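Local coordinates for putative uncharacterized protein (Mycobacterium avium, PDB 2Z6V) that probably transfers a sulfuryl group from the donor PAPS to an acceptor that is not yet identified, at residues T119-Y124 against R367-H372; L217-D222 against A308-R313; V254-L259 against L320-R325. All blocks are in the same frame, centred on the assembly; numbering follows the deposited sequence.

Contact 1 (T119-Y124 against R367-H372); sequences TTVISY and RNWLAH. With SO4 (sulfate ion), chain B.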
loop_
_atom_site.group_PDB
_atom_site.type_symbol
_atom_site.label_atom_id
_atom_site.label_comp_id
_atom_site.label_asym_id
_atom_site.label_seq_id
_atom_site.Cartn_x
_atom_site.Cartn_y
_atom_site.Cartn_z
ATOM N N THR A 119 -7.141 7.579 5.394
ATOM C CA THR A 119 -7.984 6.403 5.591
ATOM C C THR A 119 -7.596 5.534 6.777
ATOM O O THR A 119 -8.333 4.625 7.151
ATOM C CB THR A 119 -7.959 5.508 4.330
ATOM O OG1 THR A 119 -6.668 4.885 4.200
ATOM C CG2 THR A 119 -8.231 6.349 3.084
ATOM N N THR A 120 -6.438 5.805 7.358
ATOM C CA THR A 120 -5.957 5.026 8.490
ATOM C C THR A 120 -7.042 4.541 9.464
ATOM O O THR A 120 -7.116 3.348 9.748
ATOM C CB THR A 120 -4.883 5.815 9.276
ATOM O OG1 THR A 120 -4.562 5.107 10.481
ATOM C CG2 THR A 120 -5.382 7.223 9.616
ATOM N N VAL A 121 -7.884 5.449 9.959
ATOM C CA VAL A 121 -8.936 5.074 10.910
ATOM C C VAL A 121 -9.825 3.899 10.500
ATOM O O VAL A 121 -10.026 2.963 11.280
ATOM C CB VAL A 121 -9.876 6.263 11.248
ATOM C CG1 VAL A 121 -11.063 5.768 12.058
ATOM C CG2 VAL A 121 -9.129 7.313 12.055
ATOM N N ILE A 122 -10.371 3.944 9.289
ATOM C CA ILE A 122 -11.240 2.863 8.855
ATOM C C ILE A 122 -10.533 1.521 8.802
ATOM O O ILE A 122 -11.133 0.506 9.154
ATOM C CB ILE A 122 -11.875 3.119 7.474
ATOM C CG1 ILE A 122 -12.986 2.089 7.249
ATOM C CG2 ILE A 122 -10.817 3.012 6.367
ATOM C CD1 ILE A 122 -13.519 2.065 5.857
ATOM N N SER A 123 -9.276 1.503 8.362
ATOM C CA SER A 123 -8.537 0.246 8.296
ATOM C C SER A 123 -8.525 -0.409 9.660
ATOM O O SER A 123 -8.761 -1.604 9.767
ATOM C CB SER A 123 -7.084 0.456 7.837
ATOM O OG SER A 123 -6.995 0.644 6.439
ATOM N N TYR A 124 -8.252 0.378 10.700
ATOM C CA TYR A 124 -8.210 -0.142 12.068
ATOM C C TYR A 124 -9.578 -0.508 12.612
ATOM O O TYR A 124 -9.702 -1.472 13.367
ATOM C CB TYR A 124 -7.541 0.855 13.029
ATOM C CG TYR A 124 -6.038 0.927 12.878
ATOM C CD1 TYR A 124 -5.456 1.698 11.871
ATOM C CD2 TYR A 124 -5.197 0.166 13.697
ATOM C CE1 TYR A 124 -4.080 1.705 11.676
ATOM C CE2 TYR A 124 -3.817 0.166 13.513
ATOM C CZ TYR A 124 -3.267 0.934 12.497
ATOM O OH TYR A 124 -1.910 0.900 12.261
ATOM N N ARG A 367 -15.569 1.616 19.146
ATOM C CA ARG A 367 -15.674 2.784 20.017
ATOM C C ARG A 367 -14.493 2.842 20.971
ATOM O O ARG A 367 -13.954 3.915 21.247
ATOM C CB ARG A 367 -16.978 2.728 20.808
ATOM C CG ARG A 367 -18.132 3.406 20.113
ATOM C CD ARG A 367 -19.451 2.939 20.683
ATOM N NE ARG A 367 -20.567 3.736 20.187
ATOM C CZ ARG A 367 -21.836 3.341 20.226
ATOM N NH1 ARG A 367 -22.141 2.150 20.731
ATOM N NH2 ARG A 367 -22.799 4.141 19.774
ATOM N N ASN A 368 -14.094 1.679 21.471
ATOM C CA ASN A 368 -12.963 1.610 22.377
ATOM C C ASN A 368 -11.690 2.039 21.658
ATOM O O ASN A 368 -10.814 2.667 22.261
ATOM C CB ASN A 368 -12.791 0.192 22.911
ATOM C CG ASN A 368 -11.429 -0.023 23.536
ATOM O OD1 ASN A 368 -11.043 0.685 24.465
ATOM N ND2 ASN A 368 -10.687 -1.000 23.021
ATOM N N TRP A 369 -11.588 1.699 20.375
ATOM C CA TRP A 369 -10.413 2.063 19.600
ATOM C C TRP A 369 -10.357 3.572 19.404
ATOM O O TRP A 369 -9.322 4.190 19.638
ATOM C CB TRP A 369 -10.422 1.371 18.233
ATOM C CG TRP A 369 -9.104 1.483 17.524
ATOM C CD1 TRP A 369 -8.021 0.661 17.669
ATOM C CD2 TRP A 369 -8.688 2.543 16.657
ATOM N NE1 TRP A 369 -6.953 1.149 16.954
ATOM C CE2 TRP A 369 -7.334 2.303 16.323
ATOM C CE3 TRP A 369 -9.325 3.676 16.132
ATOM C CZ2 TRP A 369 -6.605 3.156 15.489
ATOM C CZ3 TRP A 369 -8.602 4.527 15.301
ATOM C CH2 TRP A 369 -7.253 4.261 14.988
ATOM N N LEU A 370 -11.468 4.165 18.979
ATOM C CA LEU A 370 -11.535 5.608 18.746
ATOM C C LEU A 370 -11.248 6.428 20.002
ATOM O O LEU A 370 -10.643 7.502 19.937
ATOM C CB LEU A 370 -12.915 5.993 18.213
ATOM C CG LEU A 370 -13.235 5.627 16.768
ATOM C CD1 LEU A 370 -14.735 5.728 16.525
ATOM C CD2 LEU A 370 -12.454 6.551 15.838
ATOM N N ALA A 371 -11.699 5.918 21.143
ATOM C CA ALA A 371 -11.502 6.597 22.413
ATOM C C ALA A 371 -10.020 6.689 22.736
ATOM O O ALA A 371 -9.553 7.694 23.274
ATOM C CB ALA A 371 -12.227 5.846 23.517
ATOM N N HIS A 372 -9.284 5.634 22.398
ATOM C CA HIS A 372 -7.854 5.580 22.670
ATOM C C HIS A 372 -6.993 6.099 21.527
ATOM O O HIS A 372 -5.770 6.063 21.601
ATOM C CB HIS A 372 -7.453 4.147 23.018
ATOM C CG HIS A 372 -8.099 3.631 24.266
ATOM N ND1 HIS A 372 -7.902 2.349 24.732
ATOM C CD2 HIS A 372 -8.932 4.230 25.151
ATOM C CE1 HIS A 372 -8.586 2.180 25.850
ATOM N NE2 HIS A 372 -9.219 3.306 26.126
HETATM S S SO4 B . -3.340 7.711 4.485
HETATM O O1 SO4 B . -3.266 9.186 4.541
HETATM O O2 SO4 B . -3.592 7.266 3.098
HETATM O O3 SO4 B . -2.064 7.145 4.962
HETATM O O4 SO4 B . -4.428 7.238 5.356
#
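Val-121 and Tyr-124, one turn apart on helix 120-126, receive Trp-369 and Leu-370 from helix 360-371. The short axes stay 11.0 Å apart at closest and run roughly antiparallel (142°), a spacing that side chains bridge. Thr-119 and Thr-120 face a different partner, a sulfate: Thr-120 N donates to sulfate O4 over 3.2 Å, while Thr-119 N and OG1 add weak bonds to the same oxygen, and Gly-118 N binds the ion too. Thr-119 OG1 is also hydrogen-bonded to Lys-248 NZ. Val-121 comes next; with CG1 anti to the backbone N (chi1 171°), that methyl reaches Leu-370 CD2 at 4.1 Å and Trp-369 CZ3 at 4.3 Å. Trp-369 is the hub of the contact, and Tyr-124 meets it most closely. Tyr-124 CB lies over one face of the indole, 3.8 Å from the centroid of the Trp-369 six-membered ring, a CH-pi contact. Its CG is 3.5 Å from Trp-369 CZ2. The two ring planes are only 20° apart, yet their centroids are 5.2 Å apart, so the rings are slid past each other with little overlap. The indole also stacks on the ring of His-373. The chemistry across the helices is thus wholly apolar and aromatic, whereas the anion is held by the helix's N-terminal end; this is consistent with the 5'-phosphosulfate-binding loop of sulfotransferases, the sulfate probably marking a phosphate or sulfate position of PAPS.

Contact 2 (L217-D222 against A308-R313); sequences LFDEAD and AMWQMR. With PLM (palmitic acid), chain C.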
loop_
_atom_site.group_PDB
_atom_site.type_symbol
_atom_site.label_atom_id
_atom_site.label_comp_id
_atom_site.label_asym_id
_atom_site.label_seq_id
_atom_site.Cartn_x
_atom_site.Cartn_y
_atom_site.Cartn_z
ATOM N N LEU A 217 5.062 1.065 -15.060
ATOM C CA LEU A 217 4.042 0.448 -14.232
ATOM C C LEU A 217 2.630 0.819 -14.654
ATOM O O LEU A 217 1.787 -0.051 -14.839
ATOM C CB LEU A 217 4.257 0.837 -12.768
ATOM C CG LEU A 217 3.375 0.106 -11.753
ATOM C CD1 LEU A 217 3.717 -1.383 -11.736
ATOM C CD2 LEU A 217 3.579 0.726 -10.384
ATOM N N PHE A 218 2.385 2.111 -14.812
ATOM C CA PHE A 218 1.068 2.607 -15.183
ATOM C C PHE A 218 0.667 2.400 -16.644
ATOM O O PHE A 218 -0.492 2.101 -16.931
ATOM C CB PHE A 218 0.975 4.102 -14.857
ATOM C CG PHE A 218 0.801 4.404 -13.396
ATOM C CD1 PHE A 218 1.218 3.508 -12.423
ATOM C CD2 PHE A 218 0.237 5.609 -12.994
ATOM C CE1 PHE A 218 1.075 3.810 -11.059
ATOM C CE2 PHE A 218 0.089 5.923 -11.635
ATOM C CZ PHE A 218 0.509 5.021 -10.667
ATOM N N ASP A 219 1.617 2.550 -17.566
ATOM C CA ASP A 219 1.312 2.430 -18.992
ATOM C C ASP A 219 1.688 1.148 -19.722
ATOM O O ASP A 219 1.195 0.916 -20.824
ATOM C CB ASP A 219 1.923 3.611 -19.756
ATOM C CG ASP A 219 1.447 4.957 -19.233
ATOM O OD1 ASP A 219 0.278 5.051 -18.788
ATOM O OD2 ASP A 219 2.237 5.925 -19.282
ATOM N N GLU A 220 2.538 0.315 -19.127
ATOM C CA GLU A 220 2.959 -0.912 -19.802
ATOM C C GLU A 220 2.777 -2.206 -19.031
ATOM O O GLU A 220 2.293 -3.199 -19.572
ATOM C CB GLU A 220 4.427 -0.807 -20.204
ATOM C CG GLU A 220 4.711 0.174 -21.317
ATOM C CD GLU A 220 6.197 0.270 -21.613
ATOM O OE1 GLU A 220 6.926 0.929 -20.837
ATOM O OE2 GLU A 220 6.640 -0.333 -22.616
ATOM N N ALA A 221 3.187 -2.204 -17.772
ATOM C CA ALA A 221 3.092 -3.398 -16.944
ATOM C C ALA A 221 1.728 -4.083 -16.977
ATOM O O ALA A 221 0.679 -3.442 -16.857
ATOM C CB ALA A 221 3.468 -3.060 -15.504
ATOM N N ASP A 222 1.759 -5.399 -17.157
ATOM C CA ASP A 222 0.546 -6.199 -17.156
ATOM C C ASP A 222 0.376 -6.491 -15.678
ATOM O O ASP A 222 1.206 -7.174 -15.081
ATOM C CB ASP A 222 0.772 -7.500 -17.916
ATOM C CG ASP A 222 -0.474 -8.354 -17.984
ATOM O OD1 ASP A 222 -1.124 -8.555 -16.936
ATOM O OD2 ASP A 222 -0.797 -8.834 -19.089
ATOM N N ALA A 308 3.882 14.146 -9.273
ATOM C CA ALA A 308 2.779 13.893 -8.357
ATOM C C ALA A 308 1.465 14.161 -9.082
ATOM O O ALA A 308 0.497 13.423 -8.921
ATOM C CB ALA A 308 2.893 14.788 -7.125
ATOM N N MET A 309 1.439 15.222 -9.882
ATOM C CA MET A 309 0.245 15.589 -10.636
ATOM C C MET A 309 -0.111 14.498 -11.638
ATOM O O MET A 309 -1.270 14.125 -11.779
ATOM C CB MET A 309 0.480 16.902 -11.379
ATOM C CG MET A 309 -0.664 17.317 -12.278
ATOM S SD MET A 309 -0.224 18.729 -13.304
ATOM C CE MET A 309 -0.261 20.043 -12.108
ATOM N N TRP A 310 0.904 14.001 -12.333
ATOM C CA TRP A 310 0.744 12.949 -13.326
ATOM C C TRP A 310 0.205 11.680 -12.658
ATOM O O TRP A 310 -0.712 11.034 -13.169
ATOM C CB TRP A 310 2.101 12.677 -13.976
ATOM C CG TRP A 310 2.135 11.527 -14.932
ATOM C CD1 TRP A 310 1.886 11.565 -16.273
ATOM C CD2 TRP A 310 2.480 10.170 -14.626
ATOM N NE1 TRP A 310 2.062 10.315 -16.826
ATOM C CE2 TRP A 310 2.426 9.441 -15.834
ATOM C CE3 TRP A 310 2.835 9.501 -13.447
ATOM C CZ2 TRP A 310 2.712 8.074 -15.898
ATOM C CZ3 TRP A 310 3.122 8.141 -13.510
ATOM C CH2 TRP A 310 3.058 7.443 -14.730
ATOM N N GLN A 311 0.776 11.330 -11.510
ATOM C CA GLN A 311 0.348 10.147 -10.784
ATOM C C GLN A 311 -1.077 10.281 -10.258
ATOM O O GLN A 311 -1.866 9.333 -10.328
ATOM C CB GLN A 311 1.302 9.863 -9.625
ATOM C CG GLN A 311 2.547 9.115 -10.035
ATOM C CD GLN A 311 3.395 8.723 -8.843
ATOM O OE1 GLN A 311 2.870 8.406 -7.786
ATOM N NE2 GLN A 311 4.705 8.727 -9.017
ATOM N N MET A 312 -1.409 11.450 -9.725
ATOM C CA MET A 312 -2.750 11.668 -9.211
ATOM C C MET A 312 -3.798 11.529 -10.309
ATOM O O MET A 312 -4.877 10.995 -10.065
ATOM C CB MET A 312 -2.862 13.046 -8.550
ATOM C CG MET A 312 -2.160 13.124 -7.203
ATOM S SD MET A 312 -2.755 11.848 -6.074
ATOM C CE MET A 312 -3.377 12.813 -4.703
ATOM N N ARG A 313 -3.486 11.998 -11.516
ATOM C CA ARG A 313 -4.435 11.896 -12.618
ATOM C C ARG A 313 -4.897 10.445 -12.802
ATOM O O ARG A 313 -6.090 10.183 -12.965
ATOM C CB ARG A 313 -3.816 12.425 -13.913
ATOM C CG ARG A 313 -4.744 12.326 -15.112
ATOM C CD ARG A 313 -4.318 13.254 -16.240
ATOM N NE ARG A 313 -2.932 13.056 -16.663
ATOM C CZ ARG A 313 -2.455 11.927 -17.185
ATOM N NH1 ARG A 313 -3.251 10.877 -17.352
ATOM N NH2 ARG A 313 -1.181 11.849 -17.554
HETATM C C1 PLM C . 5.970 6.512 -5.533
HETATM O O1 PLM C . 6.210 7.103 -6.608
HETATM O O2 PLM C . 6.577 5.511 -5.095
HETATM C C2 PLM C . 4.831 7.055 -4.666
HETATM C C3 PLM C . 3.562 7.276 -5.491
HETATM C C4 PLM C . 2.368 7.691 -4.629
HETATM C C5 PLM C . 2.017 6.620 -3.593
HETATM C C6 PLM C . 2.929 6.693 -2.366
HETATM C C7 PLM C . 2.769 5.436 -1.511
HETATM C C8 PLM C . 3.437 4.236 -2.184
HETATM C C9 PLM C . 2.578 2.984 -2.004
HETATM C CA PLM C . 2.210 2.764 -0.535
HETATM C CB PLM C . 0.988 1.852 -0.398
HETATM C CC PLM C . -0.183 2.428 -1.196
HETATM C CD PLM C . -0.042 2.100 -2.684
HETATM C CE PLM C . -0.854 3.050 -3.568
HETATM C CF PLM C . -0.299 4.472 -3.459
HETATM C CG PLM C . -0.987 5.428 -4.435
#
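Phe-218, near the C-terminal end of helix 212-219, lies against Trp-310 of helix 301-326, and its atoms can be followed outward. CB is 3.9 Å from Trp-310 CH2, and CG keeps almost the same separation from that atom. On the branch facing the indole, Phe-218 CD2 sits 3.8 Å from Trp-310 CH2 and close to CZ3. One atom further, Gln-311 O lies at the ring edge, near its plane, 4.1 Å from Phe-218 CE2; the tip, CZ, packs against Val-254. The planes of Phe-218 and the six-membered ring of Trp-310 differ by 16°, but a centroid separation of 5.3 Å shows them displaced, with scarcely any overlap. Asp-219 borders the neighbouring atom of the six-membered ring: its OD2 is 4.0 Å from Trp-310 CZ2, at the ring edge, with the carboxylate almost perpendicular to the ring (83°). Tyr-314 OH, one turn on from Trp-310, is hydrogen-bonded to Asp-219 OD1. Gln-311 reaches toward the palmitic acid, its NE2 3.3 Å from palmitic acid O1, but the amide overlaps the ligand chain in the model, leaving this detail doubtful. Around the pair, Tyr-314 meets both aromatic rings, and Arg-318 NH2 is hydrogen-bonded to Phe-218 O. Helix 301-326 is backed by helix 392-405 through Met-309 and Met-312 and by helix 275-285 through Ala-308 and Met-312.

Contact 3 (V254-L259 against L320-R325); sequences VHIEAL and LRARER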
loop_
_atom_site.group_PDB
_atom_site.type_symbol
_atom_site.label_atom_id
_atom_site.label_comp_id
_atom_site.label_asym_id
_atom_site.label_seq_id
_atom_site.Cartn_x
_atom_site.Cartn_y
_atom_site.Cartn_z
ATOM N N VAL A 254 -5.670 2.881 -9.592
ATOM C CA VAL A 254 -4.963 2.922 -10.857
ATOM C C VAL A 254 -5.118 1.580 -11.564
ATOM O O VAL A 254 -5.497 1.520 -12.735
ATOM C CB VAL A 254 -3.467 3.206 -10.626
ATOM C CG1 VAL A 254 -2.724 3.209 -11.943
ATOM C CG2 VAL A 254 -3.303 4.544 -9.904
ATOM N N HIS A 255 -4.846 0.503 -10.839
ATOM C CA HIS A 255 -4.930 -0.843 -11.389
ATOM C C HIS A 255 -6.307 -1.484 -11.199
ATOM O O HIS A 255 -6.421 -2.714 -11.191
ATOM C CB HIS A 255 -3.872 -1.731 -10.723
ATOM C CG HIS A 255 -2.521 -1.092 -10.627
ATOM N ND1 HIS A 255 -1.849 -0.604 -11.725
ATOM C CD2 HIS A 255 -1.725 -0.847 -9.559
ATOM C CE1 HIS A 255 -0.697 -0.084 -11.340
ATOM N NE2 HIS A 255 -0.598 -0.219 -10.030
ATOM N N ILE A 256 -7.352 -0.671 -11.071
ATOM C CA ILE A 256 -8.689 -1.214 -10.831
ATOM C C ILE A 256 -9.177 -2.253 -11.842
ATOM O O ILE A 256 -9.957 -3.143 -11.492
ATOM C CB ILE A 256 -9.739 -0.088 -10.695
ATOM C CG1 ILE A 256 -11.050 -0.680 -10.166
ATOM C CG2 ILE A 256 -9.921 0.627 -12.022
ATOM C CD1 ILE A 256 -11.980 0.340 -9.556
ATOM N N GLU A 257 -8.711 -2.160 -13.082
ATOM C CA GLU A 257 -9.114 -3.124 -14.098
ATOM C C GLU A 257 -8.573 -4.535 -13.827
ATOM O O GLU A 257 -9.291 -5.522 -13.993
ATOM C CB GLU A 257 -8.679 -2.658 -15.489
ATOM C CG GLU A 257 -9.463 -1.460 -16.042
ATOM C CD GLU A 257 -10.972 -1.561 -15.801
ATOM O OE1 GLU A 257 -11.488 -2.697 -15.705
ATOM O OE2 GLU A 257 -11.642 -0.506 -15.720
ATOM N N ALA A 258 -7.313 -4.638 -13.413
ATOM C CA ALA A 258 -6.727 -5.946 -13.132
ATOM C C ALA A 258 -7.318 -6.515 -11.840
ATOM O O ALA A 258 -7.521 -7.727 -11.714
ATOM C CB ALA A 258 -5.211 -5.835 -13.019
ATOM N N LEU A 259 -7.583 -5.629 -10.880
ATOM C CA LEU A 259 -8.174 -6.024 -9.609
ATOM C C LEU A 259 -9.514 -6.724 -9.890
ATOM O O LEU A 259 -9.729 -7.864 -9.470
ATOM C CB LEU A 259 -8.381 -4.776 -8.736
ATOM C CG LEU A 259 -8.950 -4.897 -7.316
ATOM C CD1 LEU A 259 -8.796 -3.568 -6.602
ATOM C CD2 LEU A 259 -10.406 -5.294 -7.348
ATOM N N LEU A 320 -12.563 6.430 -12.153
ATOM C CA LEU A 320 -13.729 7.134 -12.690
ATOM C C LEU A 320 -14.288 6.397 -13.912
ATOM O O LEU A 320 -15.505 6.241 -14.051
ATOM C CB LEU A 320 -13.382 8.581 -13.055
ATOM C CG LEU A 320 -13.517 9.546 -11.868
ATOM C CD1 LEU A 320 -12.812 10.864 -12.159
ATOM C CD2 LEU A 320 -14.988 9.764 -11.558
ATOM N N ARG A 321 -13.400 5.941 -14.791
ATOM C CA ARG A 321 -13.818 5.208 -15.978
ATOM C C ARG A 321 -14.471 3.884 -15.596
ATOM O O ARG A 321 -15.485 3.498 -16.180
ATOM C CB ARG A 321 -12.622 4.928 -16.899
ATOM C CG ARG A 321 -11.996 6.166 -17.524
ATOM C CD ARG A 321 -13.025 7.018 -18.276
ATOM N NE ARG A 321 -13.207 8.312 -17.625
ATOM C CZ ARG A 321 -14.377 8.791 -17.210
ATOM N NH1 ARG A 321 -15.489 8.092 -17.375
ATOM N NH2 ARG A 321 -14.432 9.975 -16.611
ATOM N N ALA A 322 -13.888 3.188 -14.622
ATOM C CA ALA A 322 -14.418 1.901 -14.182
ATOM C C ALA A 322 -15.805 2.058 -13.577
ATOM O O ALA A 322 -16.671 1.201 -13.752
ATOM C CB ALA A 322 -13.477 1.268 -13.171
ATOM N N ARG A 323 -16.001 3.161 -12.863
ATOM C CA ARG A 323 -17.275 3.464 -12.220
ATOM C C ARG A 323 -18.342 3.761 -13.275
ATOM O O ARG A 323 -19.501 3.361 -13.141
ATOM C CB ARG A 323 -17.102 4.669 -11.285
ATOM C CG ARG A 323 -18.394 5.268 -10.754
ATOM C CD ARG A 323 -18.099 6.369 -9.753
ATOM N NE ARG A 323 -19.317 6.996 -9.244
ATOM C CZ ARG A 323 -20.072 7.829 -9.947
ATOM N NH1 ARG A 323 -19.729 8.139 -11.190
ATOM N NH2 ARG A 323 -21.173 8.345 -9.414
ATOM N N GLU A 324 -17.941 4.462 -14.326
ATOM C CA GLU A 324 -18.869 4.797 -15.390
ATOM C C GLU A 324 -19.363 3.515 -16.057
ATOM O O GLU A 324 -20.523 3.411 -16.458
ATOM C CB GLU A 324 -18.184 5.702 -16.424
ATOM C CG GLU A 324 -19.044 6.011 -17.638
ATOM C CD GLU A 324 -18.446 7.074 -18.541
ATOM O OE1 GLU A 324 -17.273 6.932 -18.948
ATOM O OE2 GLU A 324 -19.157 8.053 -18.853
ATOM N N ARG A 325 -18.480 2.528 -16.134
ATOM C CA ARG A 325 -18.803 1.267 -16.773
ATOM C C ARG A 325 -19.602 0.287 -15.929
ATOM O O ARG A 325 -20.556 -0.309 -16.431
ATOM C CB ARG A 325 -17.517 0.593 -17.262
ATOM C CG ARG A 325 -17.715 -0.822 -17.769
ATOM C CD ARG A 325 -16.464 -1.326 -18.462
ATOM N NE ARG A 325 -15.306 -1.352 -17.570
ATOM C CZ ARG A 325 -15.099 -2.276 -16.638
ATOM N NH1 ARG A 325 -15.973 -3.265 -16.473
ATOM N NH2 ARG A 325 -14.022 -2.208 -15.865
#
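The first turn of helix 256-262 meets the C-terminal part of helix 301-326 with Glu-257 CA and Ala-322 CA 7.3 Å apart, a close approach consistent with the small side chain of Ala-322. Ala-322 CB points at the facing helix and is shared by two residues: Ile-256 CG2 lies 3.8 Å from it, with Ile-256 CD1 only slightly farther, and Glu-257 OE2 approaches the same methyl at 3.6 Å. A salt bridge lies beside this methyl. Arg-325 NH2 stands 2.6 Å from Glu-257 OE1 and also donates to Glu-257 OE2 over 2.9 Å, with an N-H...O angle of 155°. The latter oxygen offers its syn lone pair and lies almost in the guanidinium plane. Since one nitrogen serves both oxygens and the carboxylate and guanidinium planes are 54° apart, this is not the flat pairing that uses two nitrogens. Each chain bends to reach the other: Glu-257 folds at chi2 (-43°), Arg-325 at chi3. On the helix surface, Arg-321 pairs with Glu-324 and with Glu-401 of helix 392-405. Beneath the contact lies the parallel sheet, where Ile-256 rests on Leu-268 and Leu-320 on Trp-270, both of strand 267-272. Helix 256-262 is the crossover from strand 244-248 to that strand; Tyr-227 of helix 224-238 touches Ala-258 and Leu-259, while helix 301-326 goes on to strand 331-335.

Overall arrangement
Contacts 2 and 3 share helix 301-326 and lie with centres about 13 Å apart on one side of the chain's centre; their segments interleave along the sequence, in the order 217-222, 254-259, 308-313, 320-325. They touch through Phe-218 CZ and Val-254 CG2 (3.9 Å), and Arg-318, a residue of the shared helix, is also hydrogen-bonded to Val-254 O. Contact 1, whose segments enclose all of these along the chain, is about 28 Å from contact 3 and about 31 Å from contact 2, between centres. Ile-122 and Ile-256 touch successive residues of strand 267-272, placing helices 120-126 and 256-262 on opposite faces of the parallel sheet, as in an alpha/beta sulfotransferase fold.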